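Local coordinates for protein voltage-sensor containing phosphatase (Ciona intestinalis, PDB 3V0D) that probably dephosphorylates phosphoinositide lipids with a PTEN-like phosphatase and C2 region, in a full-length protein where this activity is coupled to a voltage sensor, at residues F67-G77 against F83-D94. The protein carries 1 engineered substitution. Residues are numbered along the deposited sequence; the frame is centred on the assembly and turned at random. Where two conformers were deposited one is given.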
loop_
_atom_site.group_PDB
_atom_site.type_symbol
_atom_site.label_atom_id
_atom_site.label_comp_id
_atom_site.label_asym_id
_atom_site.label_seq_id
_atom_site.Cartn_x
_atom_site.Cartn_y
_atom_site.Cartn_z
ATOM N N PHE A 67 -0.663 -25.331 7.080
ATOM C CA PHE A 67 -0.946 -24.028 6.480
ATOM C C PHE A 67 -1.186 -22.931 7.512
ATOM O O PHE A 67 -1.617 -23.184 8.649
ATOM C CB PHE A 67 -2.144 -24.121 5.516
ATOM C CG PHE A 67 -3.452 -24.432 6.198
ATOM C CD1 PHE A 67 -4.229 -23.408 6.720
ATOM C CD2 PHE A 67 -3.895 -25.749 6.348
ATOM C CE1 PHE A 67 -5.429 -23.680 7.372
ATOM C CE2 PHE A 67 -5.106 -26.019 6.997
ATOM C CZ PHE A 67 -5.854 -24.983 7.511
ATOM N N ARG A 68 -0.954 -21.695 7.075
ATOM C CA ARG A 68 -1.305 -20.506 7.843
ATOM C C ARG A 68 -1.920 -19.529 6.855
ATOM O O ARG A 68 -1.362 -19.312 5.768
ATOM C CB ARG A 68 -0.093 -19.921 8.542
ATOM C CG ARG A 68 -0.364 -18.844 9.560
ATOM C CD ARG A 68 0.793 -18.790 10.531
ATOM N NE ARG A 68 0.634 -17.816 11.601
ATOM C CZ ARG A 68 -0.203 -17.973 12.619
ATOM N NH1 ARG A 68 -0.977 -19.051 12.677
ATOM N NH2 ARG A 68 -0.256 -17.039 13.569
ATOM N N ILE A 69 -3.048 -18.937 7.236
ATOM C CA ILE A 69 -3.788 -17.987 6.388
ATOM C C ILE A 69 -3.595 -16.585 6.928
ATOM O O ILE A 69 -3.728 -16.366 8.134
ATOM C CB ILE A 69 -5.303 -18.319 6.413
ATOM C CG1 ILE A 69 -5.582 -19.817 6.165
ATOM C CG2 ILE A 69 -6.068 -17.403 5.437
ATOM C CD1 ILE A 69 -5.101 -20.335 4.830
ATOM N N TYR A 70 -3.332 -15.637 6.024
ATOM C CA TYR A 70 -3.223 -14.227 6.387
ATOM C C TYR A 70 -4.328 -13.448 5.701
ATOM O O TYR A 70 -4.389 -13.409 4.458
ATOM C CB TYR A 70 -1.840 -13.686 5.976
ATOM C CG TYR A 70 -0.716 -14.342 6.732
ATOM C CD1 TYR A 70 -0.133 -15.510 6.285
ATOM C CD2 TYR A 70 -0.281 -13.814 7.953
ATOM C CE1 TYR A 70 0.891 -16.137 6.996
ATOM C CE2 TYR A 70 0.736 -14.438 8.691
ATOM C CZ TYR A 70 1.301 -15.601 8.197
ATOM O OH TYR A 70 2.318 -16.229 8.874
ATOM N N ASN A 71 -5.197 -12.847 6.513
ATOM C CA ASN A 71 -6.273 -11.990 6.023
ATOM C C ASN A 71 -5.812 -10.550 6.160
ATOM O O ASN A 71 -5.662 -10.058 7.284
ATOM C CB ASN A 71 -7.549 -12.233 6.838
ATOM C CG ASN A 71 -8.643 -11.258 6.486
ATOM O OD1 ASN A 71 -8.536 -10.488 5.538
ATOM N ND2 ASN A 71 -9.712 -11.269 7.254
ATOM N N LEU A 72 -5.590 -9.884 5.026
ATOM C CA LEU A 72 -5.040 -8.523 5.000
ATOM C C LEU A 72 -6.127 -7.449 4.965
ATOM O O LEU A 72 -5.821 -6.272 4.788
ATOM C CB LEU A 72 -4.107 -8.359 3.830
ATOM C CG LEU A 72 -2.694 -8.898 3.982
ATOM C CD1 LEU A 72 -2.601 -10.252 4.654
ATOM C CD2 LEU A 72 -1.976 -8.843 2.676
ATOM N N CYS A 73 -7.396 -7.826 5.133
ATOM C CA CYS A 73 -8.482 -6.846 4.967
ATOM C C CYS A 73 -8.876 -6.226 6.286
ATOM O O CYS A 73 -9.398 -6.904 7.181
ATOM C CB CYS A 73 -9.725 -7.523 4.395
ATOM S SG CYS A 73 -9.472 -8.293 2.799
ATOM N N SER A 74 -8.734 -4.909 6.405
ATOM C CA SER A 74 -9.304 -4.236 7.561
ATOM C C SER A 74 -10.831 -4.314 7.530
ATOM O O SER A 74 -11.474 -4.218 8.572
ATOM C CB SER A 74 -8.877 -2.780 7.629
ATOM O OG SER A 74 -9.435 -2.096 6.519
ATOM N N GLU A 75 -11.418 -4.466 6.347
ATOM C CA GLU A 75 -12.854 -4.259 6.198
ATOM C C GLU A 75 -13.680 -5.453 6.653
ATOM O O GLU A 75 -14.866 -5.264 6.917
ATOM C CB GLU A 75 -13.166 -3.981 4.726
ATOM C CG GLU A 75 -12.509 -2.711 4.194
ATOM C CD GLU A 75 -11.098 -2.892 3.613
ATOM O OE1 GLU A 75 -10.601 -1.920 3.004
ATOM O OE2 GLU A 75 -10.501 -3.974 3.750
ATOM N N ARG A 76 -13.107 -6.648 6.683
ATOM C CA ARG A 76 -13.917 -7.861 6.835
ATOM C C ARG A 76 -13.071 -9.005 7.352
ATOM O O ARG A 76 -12.008 -9.289 6.779
ATOM C CB ARG A 76 -14.529 -8.330 5.485
ATOM C CG ARG A 76 -15.690 -7.542 4.933
ATOM C CD ARG A 76 -16.306 -8.294 3.752
ATOM N NE ARG A 76 -15.408 -8.393 2.598
ATOM C CZ ARG A 76 -15.663 -9.104 1.497
ATOM N NH1 ARG A 76 -16.785 -9.812 1.395
ATOM N NH2 ARG A 76 -14.794 -9.105 0.488
ATOM N N GLY A 77 -13.551 -9.648 8.429
ATOM C CA GLY A 77 -13.077 -10.968 8.829
ATOM C C GLY A 77 -14.107 -12.022 8.449
ATOM O O GLY A 77 -14.936 -11.838 7.568
ATOM N N PHE A 83 -10.894 -22.452 9.297
ATOM C CA PHE A 83 -9.494 -22.730 8.950
ATOM C C PHE A 83 -8.744 -23.289 10.167
ATOM O O PHE A 83 -7.531 -23.138 10.286
ATOM C CB PHE A 83 -8.823 -21.448 8.437
ATOM C CG PHE A 83 -9.326 -21.008 7.097
ATOM C CD1 PHE A 83 -10.228 -19.970 6.979
ATOM C CD2 PHE A 83 -8.883 -21.662 5.949
ATOM C CE1 PHE A 83 -10.672 -19.576 5.723
ATOM C CE2 PHE A 83 -9.358 -21.278 4.688
ATOM C CZ PHE A 83 -10.229 -20.224 4.586
ATOM N N ASP A 84 -9.490 -23.933 11.067
ATOM C CA ASP A 84 -8.906 -24.530 12.276
ATOM C C ASP A 84 -8.099 -23.519 13.089
ATOM O O ASP A 84 -7.107 -23.867 13.727
ATOM C CB ASP A 84 -8.100 -25.802 11.963
ATOM C CG ASP A 84 -8.984 -26.959 11.477
ATOM O OD1 ASP A 84 -10.210 -26.942 11.693
ATOM O OD2 ASP A 84 -8.439 -27.897 10.861
ATOM N N ASN A 85 -8.549 -22.264 13.083
ATOM C CA ASN A 85 -7.958 -21.205 13.898
ATOM C C ASN A 85 -6.534 -20.873 13.480
ATOM O O ASN A 85 -5.749 -20.384 14.289
ATOM C CB ASN A 85 -8.030 -21.543 15.392
ATOM C CG ASN A 85 -9.416 -21.964 15.786
ATOM O OD1 ASN A 85 -10.382 -21.217 15.555
ATOM N ND2 ASN A 85 -9.542 -23.168 16.340
ATOM N N HIS A 86 -6.199 -21.116 12.218
ATOM C CA HIS A 86 -4.850 -20.815 11.708
ATOM C C HIS A 86 -4.866 -19.565 10.834
ATOM O O HIS A 86 -4.296 -19.552 9.749
ATOM C CB HIS A 86 -4.333 -22.010 10.895
ATOM C CG HIS A 86 -4.266 -23.281 11.670
ATOM N ND1 HIS A 86 -3.680 -23.361 12.911
ATOM C CD2 HIS A 86 -4.729 -24.524 11.390
ATOM C CE1 HIS A 86 -3.780 -24.601 13.367
ATOM N NE2 HIS A 86 -4.396 -25.330 12.453
ATOM N N VAL A 87 -5.507 -18.518 11.312
ATOM C CA VAL A 87 -5.644 -17.262 10.571
ATOM C C VAL A 87 -4.994 -16.148 11.372
ATOM O O VAL A 87 -5.166 -16.069 12.577
ATOM C CB VAL A 87 -7.124 -16.930 10.296
ATOM C CG1 VAL A 87 -7.251 -15.659 9.425
ATOM C CG2 VAL A 87 -7.836 -18.095 9.649
ATOM N N TYR A 88 -4.262 -15.296 10.660
ATOM C CA TYR A 88 -3.608 -14.115 11.221
ATOM C C TYR A 88 -4.127 -12.900 10.455
ATOM O O TYR A 88 -4.073 -12.883 9.228
ATOM C CB TYR A 88 -2.104 -14.297 11.066
ATOM C CG TYR A 88 -1.234 -13.184 11.610
ATOM C CD1 TYR A 88 -0.512 -13.372 12.786
ATOM C CD2 TYR A 88 -1.062 -11.984 10.928
ATOM C CE1 TYR A 88 0.335 -12.387 13.267
ATOM C CE2 TYR A 88 -0.210 -10.993 11.408
ATOM C CZ TYR A 88 0.479 -11.201 12.569
ATOM O OH TYR A 88 1.308 -10.243 13.070
ATOM N N ARG A 89 -4.609 -11.891 11.157
ATOM C CA ARG A 89 -5.144 -10.693 10.497
ATOM C C ARG A 89 -4.145 -9.553 10.496
ATOM O O ARG A 89 -3.510 -9.247 11.509
ATOM C CB ARG A 89 -6.444 -10.225 11.200
ATOM C CG ARG A 89 -7.698 -11.093 10.908
ATOM C CD ARG A 89 -9.016 -10.453 11.286
ATOM N NE ARG A 89 -9.379 -9.334 10.400
ATOM C CZ ARG A 89 -10.517 -8.626 10.504
ATOM N NH1 ARG A 89 -11.405 -8.918 11.451
ATOM N NH2 ARG A 89 -10.796 -7.604 9.680
ATOM N N VAL A 90 -4.012 -8.909 9.340
ATOM C CA VAL A 90 -3.255 -7.667 9.193
ATOM C C VAL A 90 -4.272 -6.624 8.719
ATOM O O VAL A 90 -4.882 -6.802 7.662
ATOM C CB VAL A 90 -2.085 -7.794 8.160
ATOM C CG1 VAL A 90 -1.205 -6.567 8.232
ATOM C CG2 VAL A 90 -1.260 -9.058 8.387
ATOM N N MET A 91 -4.486 -5.567 9.498
ATOM C CA MET A 91 -5.586 -4.644 9.210
ATOM C C MET A 91 -5.124 -3.589 8.212
ATOM O O MET A 91 -4.574 -2.572 8.607
ATOM C CB MET A 91 -6.079 -4.016 10.513
ATOM C CG MET A 91 -6.598 -5.060 11.496
ATOM S SD MET A 91 -8.109 -5.888 10.967
ATOM C CE MET A 91 -9.345 -4.689 11.454
ATOM N N ILE A 92 -5.280 -3.855 6.932
ATOM C CA ILE A 92 -4.854 -2.920 5.879
ATOM C C ILE A 92 -6.104 -2.473 5.126
ATOM O O ILE A 92 -6.905 -3.298 4.683
ATOM C CB ILE A 92 -3.862 -3.573 4.899
ATOM C CG1 ILE A 92 -2.698 -4.257 5.654
ATOM C CG2 ILE A 92 -3.335 -2.499 3.946
ATOM C CD1 ILE A 92 -1.823 -5.089 4.745
ATOM N N ASP A 93 -6.287 -1.157 4.961
ATOM C CA ASP A 93 -7.384 -0.675 4.131
ATOM C C ASP A 93 -7.076 -0.928 2.656
ATOM O O ASP A 93 -5.919 -0.823 2.218
ATOM C CB ASP A 93 -7.579 0.824 4.324
ATOM C CG ASP A 93 -8.035 1.214 5.701
ATOM O OD1 ASP A 93 -8.451 0.370 6.514
ATOM O OD2 ASP A 93 -8.002 2.443 5.963
ATOM N N ASP A 94 -8.112 -1.212 1.878
ATOM C CA ASP A 94 -7.917 -1.449 0.453
ATOM C C ASP A 94 -7.206 -0.244 -0.170
ATOM O O ASP A 94 -7.503 0.919 0.171
ATOM C CB ASP A 94 -9.267 -1.707 -0.213
ATOM C CG ASP A 94 -9.153 -2.461 -1.526
ATOM O OD1 ASP A 94 -10.213 -2.759 -2.119
ATOM O OD2 ASP A 94 -8.020 -2.780 -1.927
HETATM O O HOH W 1 -3.106 -19.092 14.780
HETATM O O HOH W 2 -7.578 -8.484 8.504
#
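Ile69 and Asn71 each present both backbone N and O to residues 86-90, giving the alternating ladder of a parallel pair: Ile69 N donates to His86 O and its O receives Tyr88 N, then Asn71 N binds Tyr88 O and its O receives Val90 N, at 2.8 to 2.9 Å. Beyond Asn71 the register slips by one residue in a beta bulge. There the bond from Ile92 N to Leu72 O stretches to 3.3 Å, while Ser74 N still reaches Ile92 O.

At the start of the strands the edge of His86 points at the face of Phe67, planes 86° apart, and Ile69 CG1 packs on Phe83 CD2 at 3.8 Å. On the face carrying Tyr70 and Tyr88, the two rings meet obliquely through their CD2 atoms at 3.6 Å; Asp109 takes the Tyr70 hydroxyl and the Arg68 guanidinium, and Lys105 the Tyr88 hydroxyl.

On the other face, the Asn71 amide and Arg89 guanidinium lie side by side, pointing the same way, their planes nearly parallel (4°) but offset, with Asn71 ND2 3.7 Å from Arg89 NE. A bend at chi3 (71°) turns Arg89 back. Arg89 NH2 donates to Cys73 O in the guanidinium plane at 2.9 Å. Gly77 CA sits over one face of the same group. Asn71 OD1 accepts from Cys73 N in an Asx turn and its ND2 donates to Arg76 O, fixing the amide's rotation.

Past the strands, Ser74 OG donates to the anti lone pair of Asp93 OD1 (2.7 Å), an oxygen also salt-bridged to Arg231, and Glu75 OE1 receives Asp94 N on its syn lone pair (2.8 Å). With strand 121-125 flanking 67-73 on its other edge, 87-92 extends the parallel part of the central sheet, as in the PTEN-like protein tyrosine phosphatase fold.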